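Local coordinates for putative MCP-type signal transduction protein (Campylobacter jejuni subsp. jejuni serotype O:2, PDB 4WY9) that serves as the periplasmic sensory part of the chemoreceptor Tlp1, a tandem-PAS domain that probably recognises its ligands indirectly and signals in chemotaxis, at residues L16-K21 with Y266-N270; A24-Q28 with N270-V274. All blocks are in the same frame, centred on the assembly; numbering follows the deposited sequence. Where two conformers were deposited one is given.

Contact 1 of 2, residues L16-K21 with Y266-N270; sequences LASITK and YAAIN
Ala268 points its methyl group toward the helix and fits between Leu16 and Thr20, one turn apart. Its CB lies 3.7 Å from Leu16 CB and equally close to Thr20 CG2. It also packs on the carbonyl of Leu16, whose O is 3.5 Å from Ala268 CB. Leu16 crosses Tyr266 at about a right angle, and its CD1 touches Tyr266 CB at 3.6 Å. The Tyr266 ring leads away, and its hydroxyl bonds to Thr9 near the start of the same helix. Thr20 has OG1 between its backbone N and carbonyl carbon (chi1 63°). This rotation lets OG1 hydrogen-bond back to Ala17 O at 3.0 Å, from above the carbonyl plane, and turns CG2 to the strand. Asn270 has its CG anti to the backbone N (chi1 -172°), which brings ND2 to 3.6 Å from Lys21 CA; the two side chains cross at a slant. Helix 8-51 thus lies along inner strand 264-274 of the five-stranded antiparallel sheet, consistent with one PAS module; Leu16 and Thr20 also touch Val283 of strand 277-286. No direct hydrogen bond joins the two segments. Methyl and methylene groups make the close packing, and one water links Ala17 O to Asn270 ND2.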
# COMPACT_ATOMS: atom_id res chain seq x y z
N LEU A 16 24.55 4.98 -0.38
CA LEU A 16 23.40 4.15 -0.02
C LEU A 16 22.35 4.97 0.75
O LEU A 16 21.13 4.82 0.52
CB LEU A 16 23.82 2.93 0.76
CG LEU A 16 24.57 1.87 -0.01
CD1 LEU A 16 25.08 0.80 0.95
CD2 LEU A 16 23.67 1.23 -1.06
N ALA A 17 22.79 5.84 1.66
CA ALA A 17 21.85 6.70 2.38
C ALA A 17 21.08 7.59 1.40
O ALA A 17 19.87 7.78 1.53
CB ALA A 17 22.58 7.52 3.41
N SER A 18 21.79 8.11 0.40
CA SER A 18 21.16 9.00 -0.58
C SER A 18 20.12 8.23 -1.43
O SER A 18 19.01 8.71 -1.64
CB SER A 18 22.22 9.64 -1.49
OG SER A 18 21.65 10.50 -2.46
N ILE A 19 20.49 7.04 -1.87
CA ILE A 19 19.65 6.22 -2.73
C ILE A 19 18.36 5.87 -1.97
O ILE A 19 17.24 5.97 -2.53
CB ILE A 19 20.37 4.90 -3.15
CG1 ILE A 19 21.47 5.19 -4.14
CG2 ILE A 19 19.40 3.86 -3.70
CD1 ILE A 19 22.37 4.00 -4.41
N THR A 20 18.50 5.46 -0.73
CA THR A 20 17.32 5.06 0.06
C THR A 20 16.42 6.26 0.33
O THR A 20 15.19 6.13 0.29
CB THR A 20 17.70 4.38 1.38
OG1 THR A 20 18.41 5.27 2.24
CG2 THR A 20 18.53 3.15 1.08
N LYS A 21 17.02 7.42 0.61
CA LYS A 21 16.24 8.63 0.85
C LYS A 21 15.40 8.96 -0.36
O LYS A 21 14.22 9.29 -0.22
CB LYS A 21 17.16 9.81 1.19
CG LYS A 21 16.38 11.11 1.44
CD LYS A 21 17.30 12.19 2.04
CE LYS A 21 16.55 13.44 2.48
NZ LYS A 21 17.49 14.47 3.00
N TYR A 266 27.06 -3.60 2.94
CA TYR A 266 26.61 -2.37 3.56
C TYR A 266 25.12 -2.25 3.27
O TYR A 266 24.67 -2.58 2.17
CB TYR A 266 27.36 -1.15 3.02
CG TYR A 266 28.85 -1.21 3.28
CD1 TYR A 266 29.34 -1.08 4.55
CD2 TYR A 266 29.75 -1.37 2.23
CE1 TYR A 266 30.71 -1.16 4.81
CE2 TYR A 266 31.09 -1.43 2.47
CZ TYR A 266 31.58 -1.31 3.76
OH TYR A 266 32.93 -1.38 3.98
N ALA A 267 24.35 -1.78 4.24
CA ALA A 267 22.90 -1.60 4.06
C ALA A 267 22.47 -0.28 4.60
O ALA A 267 22.80 0.05 5.75
CB ALA A 267 22.12 -2.71 4.74
N ALA A 268 21.67 0.46 3.84
CA ALA A 268 21.06 1.66 4.34
C ALA A 268 19.57 1.46 4.54
O ALA A 268 18.92 0.76 3.75
CB ALA A 268 21.31 2.83 3.43
N ILE A 269 19.04 2.11 5.56
CA ILE A 269 17.62 2.15 5.86
C ILE A 269 17.17 3.58 5.85
O ILE A 269 17.81 4.43 6.47
CB ILE A 269 17.27 1.52 7.25
CG1 ILE A 269 17.70 0.07 7.29
CG2 ILE A 269 15.82 1.67 7.63
CD1 ILE A 269 16.98 -0.75 6.38
N ASN A 270 16.04 3.86 5.19
CA ASN A 270 15.36 5.12 5.37
C ASN A 270 13.92 4.80 5.73
O ASN A 270 13.19 4.17 4.94
CB ASN A 270 15.44 6.01 4.13
CG ASN A 270 14.91 7.38 4.37
OD1 ASN A 270 13.71 7.57 4.54
ND2 ASN A 270 15.80 8.36 4.46
O HOH W 1 18.68 7.84 4.04

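Contact 2 of 2, residues A24-Q28 with N270-V274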
# COMPACT_ATOMS: atom_id res chain seq x y z
N ALA A 24 12.58 6.43 -0.70
CA ALA A 24 11.60 6.67 0.37
C ALA A 24 10.72 7.88 0.07
O ALA A 24 9.51 7.83 0.23
CB ALA A 24 12.27 6.84 1.71
N THR A 25 11.36 8.97 -0.36
CA THR A 25 10.63 10.18 -0.65
C THR A 25 9.59 9.96 -1.74
O THR A 25 8.44 10.41 -1.65
CB THR A 25 11.61 11.31 -1.08
OG1 THR A 25 12.44 11.62 0.05
CG2 THR A 25 10.86 12.56 -1.53
N GLN A 26 9.98 9.27 -2.80
CA GLN A 26 9.09 9.01 -3.90
C GLN A 26 7.91 8.14 -3.45
O GLN A 26 6.77 8.41 -3.78
CB GLN A 26 9.82 8.33 -5.04
CG GLN A 26 8.95 8.16 -6.27
CD GLN A 26 9.78 7.75 -7.52
OE1 GLN A 26 11.00 7.60 -7.43
NE2 GLN A 26 9.11 7.53 -8.60
N THR A 27 8.20 7.12 -2.66
CA THR A 27 7.17 6.21 -2.18
C THR A 27 6.20 6.91 -1.23
O THR A 27 4.97 6.76 -1.33
CB THR A 27 7.80 5.01 -1.49
OG1 THR A 27 8.79 4.43 -2.36
CG2 THR A 27 6.80 3.96 -1.10
N GLN A 28 6.74 7.71 -0.32
CA GLN A 28 5.94 8.48 0.62
C GLN A 28 5.01 9.41 -0.14
O GLN A 28 3.82 9.58 0.22
CB GLN A 28 6.82 9.25 1.59
CG GLN A 28 6.07 9.93 2.73
CD GLN A 28 7.01 10.53 3.75
OE1 GLN A 28 6.91 10.27 4.92
NE2 GLN A 28 7.83 11.37 3.30
N ASN A 270 16.04 3.86 5.19
CA ASN A 270 15.36 5.12 5.37
C ASN A 270 13.92 4.80 5.73
O ASN A 270 13.19 4.17 4.94
CB ASN A 270 15.44 6.01 4.13
CG ASN A 270 14.91 7.38 4.37
OD1 ASN A 270 13.71 7.57 4.54
ND2 ASN A 270 15.80 8.36 4.46
N SER A 271 13.54 5.16 6.94
CA SER A 271 12.24 4.90 7.50
C SER A 271 11.33 6.08 7.35
O SER A 271 11.74 7.23 7.54
CB SER A 271 12.36 4.51 8.98
OG SER A 271 13.02 3.29 9.13
N PHE A 272 10.05 5.83 7.07
CA PHE A 272 9.07 6.88 6.93
C PHE A 272 7.70 6.44 7.43
O PHE A 272 7.38 5.25 7.42
CB PHE A 272 8.99 7.40 5.51
CG PHE A 272 8.62 6.35 4.48
CD1 PHE A 272 9.59 5.51 3.91
CD2 PHE A 272 7.32 6.22 4.02
CE1 PHE A 272 9.24 4.57 2.97
CE2 PHE A 272 6.99 5.28 3.05
CZ PHE A 272 7.97 4.47 2.51
N LYS A 273 6.90 7.40 7.85
CA LYS A 273 5.58 7.14 8.34
C LYS A 273 4.58 7.57 7.31
O LYS A 273 4.77 8.56 6.61
CB LYS A 273 5.30 7.85 9.66
CG LYS A 273 6.09 7.29 10.86
CD LYS A 273 5.89 8.18 12.05
CE LYS A 273 7.20 8.35 12.83
NZ LYS A 273 7.14 9.39 13.88
N VAL A 274 3.49 6.82 7.24
CA VAL A 274 2.37 7.14 6.40
C VAL A 274 1.15 6.99 7.27
O VAL A 274 0.71 5.87 7.56
CB VAL A 274 2.28 6.21 5.17
CG1 VAL A 274 1.05 6.51 4.38
CG2 VAL A 274 3.54 6.34 4.29
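Phe272 sets its ring against Ala24, Thr27 and Gln28, and most of the contact is apolar. Its CG sits between the backbone N and the carbonyl carbon (chi1 59°), and the ring reaches across to the helix. Ala24 CB packs against CD1 of Phe272 at 3.7 Å. The Thr27 and Phe272 side chains cross at about a right angle, and Thr27 CG2 lies 3.8 Å from Phe272 CZ. Gln28 runs past the ring in the opposite direction, and its CB lies 3.9 Å from Phe272 CD2. Two oxygens also touch carbon groups. Ala24 O stands over the centre of one ring face, 4.2 Å above its plane, while it accepts the helical bond from Gln28 N at 2.8 Å. Asn270 OD1 rests 3.3 Å from Ala24 CB. No clear hydrogen bond links the segments. The hydroxyl of Thr27 turns to the carbonyl of Tyr23 and the hydroxyl of Tyr195. Helix and strand run nearly parallel, at 13°. The long helix packs on a face of the five-stranded antiparallel sheet, consistent with a PAS module. Phe272 pairs through its backbone with Trp279 on strand 277-286, where Ala24 touches Val281. Farther along, Val274 packs on Phe31 and Ile35 of helix 8-51.

In the fold
The long helix 8-51 opens the modelled chain and supplies the first segment of both contacts, 16-21 and then 24-28. The chain next builds the seven-stranded sheet, then the first strands of the five-stranded sheet, 209-213, 218-220 and 253-258. It comes back to the helix on strand 264-274 of that sheet; strand 277-286 follows. Contact 1 closes a loop of 244 residues and contact 2 one of 241. Because helix and strand run the same way, the two closures cross rather than nest: each partner of contact 2 lies farther along than its counterpart in contact 1. They meet at Asn270, and their centres are 12 Å apart. Together they hold the N-terminal helix along one inner strand, between strands 253-258 and 277-286.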